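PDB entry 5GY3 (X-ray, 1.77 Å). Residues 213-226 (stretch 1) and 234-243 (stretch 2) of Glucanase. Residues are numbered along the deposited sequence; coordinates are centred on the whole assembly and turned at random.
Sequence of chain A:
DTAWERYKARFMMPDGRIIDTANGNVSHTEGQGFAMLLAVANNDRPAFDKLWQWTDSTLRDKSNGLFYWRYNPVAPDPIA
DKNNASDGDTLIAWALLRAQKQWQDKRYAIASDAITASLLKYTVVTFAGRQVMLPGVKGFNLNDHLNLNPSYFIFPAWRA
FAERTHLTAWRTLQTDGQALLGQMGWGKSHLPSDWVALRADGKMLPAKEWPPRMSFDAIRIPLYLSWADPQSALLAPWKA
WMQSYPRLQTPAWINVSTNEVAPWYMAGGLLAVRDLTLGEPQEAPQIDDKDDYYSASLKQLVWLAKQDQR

Stretch 1 213-226: RMSFDAIRIPLYLS
Stretch 2 234-243: LLAPWKAWMQ

A proline set over the face of a tryptophan, its CD and CG edge leading, is the signature of this contact: Pro222 CD stands 3.5 Å from the centroid of the six-membered ring of Trp238, only 2° off the ring normal, a nearly ideal CH-pi arrangement. The example illustrates a general principle, that two helices can be joined without a single hydrogen bond between them when one large aromatic side chain offers its surface to several apolar neighbours.

Stretch 1 begins as a strand (Arg213 and Met214), passes through a type I turn from Asp217 to Arg220, and continues as a helix through Ser226. Residues 216-219 already have helical phi/psi, and Ile221 N bonds to Ala218 O at 2.8 Å; the regular pattern then runs from Tyr224 N to Arg220 O at 2.9 Å onward. Arg220, whose CA-to-CB bond points away from stretch 2, makes no contact with it; its NH2 forms a salt bridge with Asp217 OD1 at 3.3 Å, the hydrogen bond weak. Stretch 2 is helical through its middle and later part, with regular bonds such as Trp241 N to Pro237 O and Met242 N to Trp238 O, both 3.0 Å. The helix axes approach to 10.4 Å with 125° between their N-to-C directions, an oblique crossing nearer antiparallel than parallel. The register is set by Pro222 and Leu235, whose CA atoms lie 6.3 Å apart.

Trp238, buried and pointing toward stretch 1, takes chi1 m with chi2 at 96° and gives up 115 Å² of the 503 Å² buried in total. Pro222, its ring C-gamma endo, covers one face, with CG 3.6 Å from Trp238 CE3. A compact, rigid pyrrolidine suits this place, since its polarised CH groups favour the pi cloud. Met214 (t, m, m) lies instead at the edge, its SD 3.6 Å from Trp238 CZ3; its CE reaches on to CZ3 of Trp241 (chi1 t, chi2 72°) at 4.1 Å, so one flexible thioether touches both indoles. Ile221 (m, t) brings CB to 3.7 Å from Trp238 CZ2, while the carbonyl Ala218 O lies 3.4 Å from Trp238 CH2.

Leucines extend the apolar surface. Leu225 (m, t) points toward stretch 2, its CD1 3.8 Å from Leu234 CB and its CB 3.9 Å from Leu235 CD2. Leu235 (m, t) leaves its backbone sideways, yet its end comes nearer, placing CD2 4.0 Å from Pro222 CB. Farther along stretch 2, extended Met242 (m, t, t) brings CE to 4.0 Å from CD1 of Ile219 (t, p), whose CA-to-CB bond points away although its end returns. With no hydrogen bond across the stretches, the contact rests on van der Waals packing of mostly buried apolar groups, together with the CH-pi contact.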

# COMPACT_ATOMS: atom_id res chain seq x y z
N ARG A 213 -12.69 -7.39 -8.85
CA ARG A 213 -13.07 -6.00 -8.66
C ARG A 213 -11.83 -5.14 -8.51
O ARG A 213 -10.85 -5.55 -7.88
CB ARG A 213 -13.93 -5.84 -7.40
CG ARG A 213 -15.25 -6.57 -7.46
CD ARG A 213 -15.91 -6.55 -6.09
NE ARG A 213 -17.20 -7.23 -6.13
CZ ARG A 213 -18.02 -7.31 -5.10
NH1 ARG A 213 -17.67 -6.75 -3.95
NH2 ARG A 213 -19.18 -7.94 -5.22
N MET A 214 -11.88 -3.95 -9.12
CA MET A 214 -11.17 -2.77 -8.63
C MET A 214 -11.88 -2.35 -7.35
O MET A 214 -12.97 -1.77 -7.41
CB MET A 214 -11.21 -1.64 -9.66
CG MET A 214 -10.11 -0.59 -9.46
SD MET A 214 -10.30 0.35 -7.97
CE MET A 214 -11.90 1.10 -8.28
N SER A 215 -11.28 -2.62 -6.19
CA SER A 215 -11.93 -2.24 -4.94
C SER A 215 -10.91 -1.76 -3.91
O SER A 215 -10.12 -0.85 -4.20
CB SER A 215 -12.78 -3.40 -4.39
OG SER A 215 -11.99 -4.51 -4.02
N PHE A 216 -10.92 -2.30 -2.69
CA PHE A 216 -10.20 -1.63 -1.61
C PHE A 216 -8.69 -1.77 -1.70
O PHE A 216 -7.98 -0.95 -1.09
CB PHE A 216 -10.68 -2.16 -0.25
CG PHE A 216 -12.13 -1.91 0.01
CD1 PHE A 216 -12.57 -0.64 0.33
CD2 PHE A 216 -13.05 -2.94 -0.08
CE1 PHE A 216 -13.91 -0.40 0.58
CE2 PHE A 216 -14.40 -2.71 0.17
CZ PHE A 216 -14.83 -1.44 0.49
N ASP A 217 -8.17 -2.77 -2.41
CA ASP A 217 -6.74 -2.82 -2.69
C ASP A 217 -6.38 -1.91 -3.86
O ASP A 217 -5.54 -1.01 -3.73
CB ASP A 217 -6.29 -4.25 -2.99
CG ASP A 217 -5.99 -5.07 -1.74
OD1 ASP A 217 -6.06 -4.53 -0.61
OD2 ASP A 217 -5.67 -6.26 -1.89
N ALA A 218 -7.06 -2.11 -4.99
CA ALA A 218 -6.66 -1.48 -6.25
C ALA A 218 -6.75 0.04 -6.19
O ALA A 218 -5.97 0.72 -6.88
CB ALA A 218 -7.51 -2.02 -7.39
N ILE A 219 -7.66 0.58 -5.38
CA ILE A 219 -7.82 2.03 -5.29
C ILE A 219 -6.55 2.71 -4.78
O ILE A 219 -6.37 3.91 -4.99
CB ILE A 219 -9.05 2.35 -4.40
CG1 ILE A 219 -9.44 3.82 -4.52
CG2 ILE A 219 -8.75 2.00 -2.94
CD1 ILE A 219 -9.74 4.24 -5.94
N ARG A 220 -5.64 1.98 -4.14
CA ARG A 220 -4.37 2.58 -3.74
C ARG A 220 -3.44 2.84 -4.92
O ARG A 220 -2.49 3.61 -4.78
CB ARG A 220 -3.66 1.70 -2.71
CG ARG A 220 -4.35 1.73 -1.37
CD ARG A 220 -3.53 1.05 -0.29
NE ARG A 220 -3.16 -0.31 -0.69
CZ ARG A 220 -3.81 -1.41 -0.31
NH1 ARG A 220 -4.87 -1.30 0.49
NH2 ARG A 220 -3.40 -2.61 -0.72
N ILE A 221 -3.70 2.22 -6.08
CA ILE A 221 -2.80 2.39 -7.23
C ILE A 221 -2.73 3.84 -7.67
O ILE A 221 -1.61 4.37 -7.83
CB ILE A 221 -3.22 1.43 -8.36
CG1 ILE A 221 -3.07 -0.03 -7.89
CG2 ILE A 221 -2.43 1.69 -9.67
CD1 ILE A 221 -3.72 -1.08 -8.84
N PRO A 222 -3.84 4.55 -7.90
CA PRO A 222 -3.72 5.97 -8.27
C PRO A 222 -3.12 6.82 -7.17
O PRO A 222 -2.46 7.83 -7.46
CB PRO A 222 -5.16 6.38 -8.60
CG PRO A 222 -6.02 5.36 -7.91
CD PRO A 222 -5.24 4.09 -7.98
N LEU A 223 -3.34 6.45 -5.91
CA LEU A 223 -2.63 7.11 -4.82
C LEU A 223 -1.12 6.98 -5.01
O LEU A 223 -0.39 7.97 -5.00
CB LEU A 223 -3.06 6.52 -3.48
CG LEU A 223 -2.18 6.85 -2.26
CD1 LEU A 223 -2.19 8.36 -1.94
CD2 LEU A 223 -2.68 6.06 -1.07
N TYR A 224 -0.62 5.75 -5.20
CA TYR A 224 0.83 5.59 -5.31
C TYR A 224 1.36 6.20 -6.61
O TYR A 224 2.47 6.77 -6.62
CB TYR A 224 1.22 4.12 -5.22
CG TYR A 224 0.94 3.48 -3.88
CD1 TYR A 224 1.15 4.16 -2.69
CD2 TYR A 224 0.47 2.17 -3.82
CE1 TYR A 224 0.90 3.54 -1.46
CE2 TYR A 224 0.22 1.55 -2.60
CZ TYR A 224 0.43 2.24 -1.43
OH TYR A 224 0.18 1.60 -0.23
N LEU A 225 0.59 6.13 -7.69
CA LEU A 225 1.00 6.76 -8.94
C LEU A 225 1.11 8.27 -8.79
O LEU A 225 2.09 8.89 -9.23
CB LEU A 225 0.01 6.43 -10.06
CG LEU A 225 0.02 5.02 -10.64
CD1 LEU A 225 -1.15 4.85 -11.61
CD2 LEU A 225 1.35 4.72 -11.34
N SER A 226 0.07 8.89 -8.23
CA SER A 226 0.10 10.34 -8.05
C SER A 226 1.17 10.75 -7.04
O SER A 226 1.77 11.82 -7.18
CB SER A 226 -1.27 10.83 -7.62
OG SER A 226 -1.24 12.24 -7.53
N LEU A 234 0.14 6.49 -16.60
CA LEU A 234 -0.59 5.39 -15.99
C LEU A 234 -1.81 5.87 -15.23
O LEU A 234 -2.68 5.06 -14.89
CB LEU A 234 0.32 4.59 -15.06
CG LEU A 234 1.41 3.81 -15.79
CD1 LEU A 234 2.50 3.35 -14.81
CD2 LEU A 234 0.80 2.63 -16.52
N LEU A 235 -1.90 7.17 -14.94
CA LEU A 235 -3.10 7.68 -14.29
C LEU A 235 -4.28 7.82 -15.24
O LEU A 235 -5.40 8.01 -14.77
CB LEU A 235 -2.78 9.03 -13.63
CG LEU A 235 -2.06 8.93 -12.28
CD1 LEU A 235 -1.42 10.24 -11.90
CD2 LEU A 235 -3.04 8.52 -11.19
N ALA A 236 -4.05 7.68 -16.55
CA ALA A 236 -5.10 7.98 -17.52
C ALA A 236 -6.38 7.17 -17.33
O ALA A 236 -7.47 7.77 -17.35
CB ALA A 236 -4.55 7.81 -18.94
N PRO A 237 -6.35 5.84 -17.17
CA PRO A 237 -7.64 5.13 -17.00
C PRO A 237 -8.33 5.49 -15.70
O PRO A 237 -9.57 5.45 -15.63
CB PRO A 237 -7.24 3.65 -17.04
CG PRO A 237 -5.80 3.62 -16.64
CD PRO A 237 -5.22 4.90 -17.22
N TRP A 238 -7.57 5.84 -14.66
CA TRP A 238 -8.17 6.21 -13.38
C TRP A 238 -8.91 7.53 -13.49
O TRP A 238 -10.06 7.65 -13.04
CB TRP A 238 -7.07 6.30 -12.32
CG TRP A 238 -6.37 5.00 -12.15
CD1 TRP A 238 -5.20 4.60 -12.73
CD2 TRP A 238 -6.82 3.91 -11.35
NE1 TRP A 238 -4.89 3.31 -12.33
CE2 TRP A 238 -5.87 2.87 -11.48
CE3 TRP A 238 -7.92 3.71 -10.52
CZ2 TRP A 238 -6.00 1.64 -10.82
CZ3 TRP A 238 -8.05 2.50 -9.86
CH2 TRP A 238 -7.09 1.48 -10.01
N LYS A 239 -8.27 8.52 -14.10
CA LYS A 239 -8.92 9.81 -14.30
C LYS A 239 -10.15 9.66 -15.19
O LYS A 239 -11.21 10.24 -14.89
CB LYS A 239 -7.92 10.79 -14.91
CG LYS A 239 -6.77 11.17 -13.97
CD LYS A 239 -5.76 12.08 -14.68
CE LYS A 239 -4.83 12.74 -13.67
NZ LYS A 239 -3.72 13.48 -14.32
N ALA A 240 -10.04 8.88 -16.27
CA ALA A 240 -11.16 8.72 -17.20
C ALA A 240 -12.35 8.07 -16.51
O ALA A 240 -13.50 8.50 -16.70
CB ALA A 240 -10.74 7.89 -18.41
N TRP A 241 -12.11 7.04 -15.70
CA TRP A 241 -13.22 6.36 -15.04
C TRP A 241 -13.87 7.26 -14.00
O TRP A 241 -15.10 7.39 -13.96
CB TRP A 241 -12.73 5.06 -14.40
CG TRP A 241 -13.86 4.28 -13.80
CD1 TRP A 241 -14.84 3.60 -14.47
CD2 TRP A 241 -14.13 4.09 -12.40
NE1 TRP A 241 -15.71 3.01 -13.58
CE2 TRP A 241 -15.30 3.29 -12.31
CE3 TRP A 241 -13.52 4.53 -11.22
CZ2 TRP A 241 -15.85 2.91 -11.07
CZ3 TRP A 241 -14.07 4.15 -9.99
CH2 TRP A 241 -15.23 3.36 -9.94
N MET A 242 -13.06 7.92 -13.17
CA MET A 242 -13.62 8.80 -12.15
C MET A 242 -14.32 10.01 -12.78
O MET A 242 -15.36 10.45 -12.28
CB MET A 242 -12.52 9.24 -11.19
CG MET A 242 -11.93 8.07 -10.41
SD MET A 242 -10.53 8.58 -9.41
CE MET A 242 -9.97 6.99 -8.80
N GLN A 243 -13.77 10.55 -13.87
CA GLN A 243 -14.41 11.68 -14.54
C GLN A 243 -15.77 11.31 -15.12
O GLN A 243 -16.56 12.21 -15.43
CB GLN A 243 -13.49 12.22 -15.64
CG GLN A 243 -12.37 13.12 -15.10
CD GLN A 243 -11.25 13.35 -16.12
OE1 GLN A 243 -11.29 12.84 -17.24
NE2 GLN A 243 -10.24 14.12 -15.72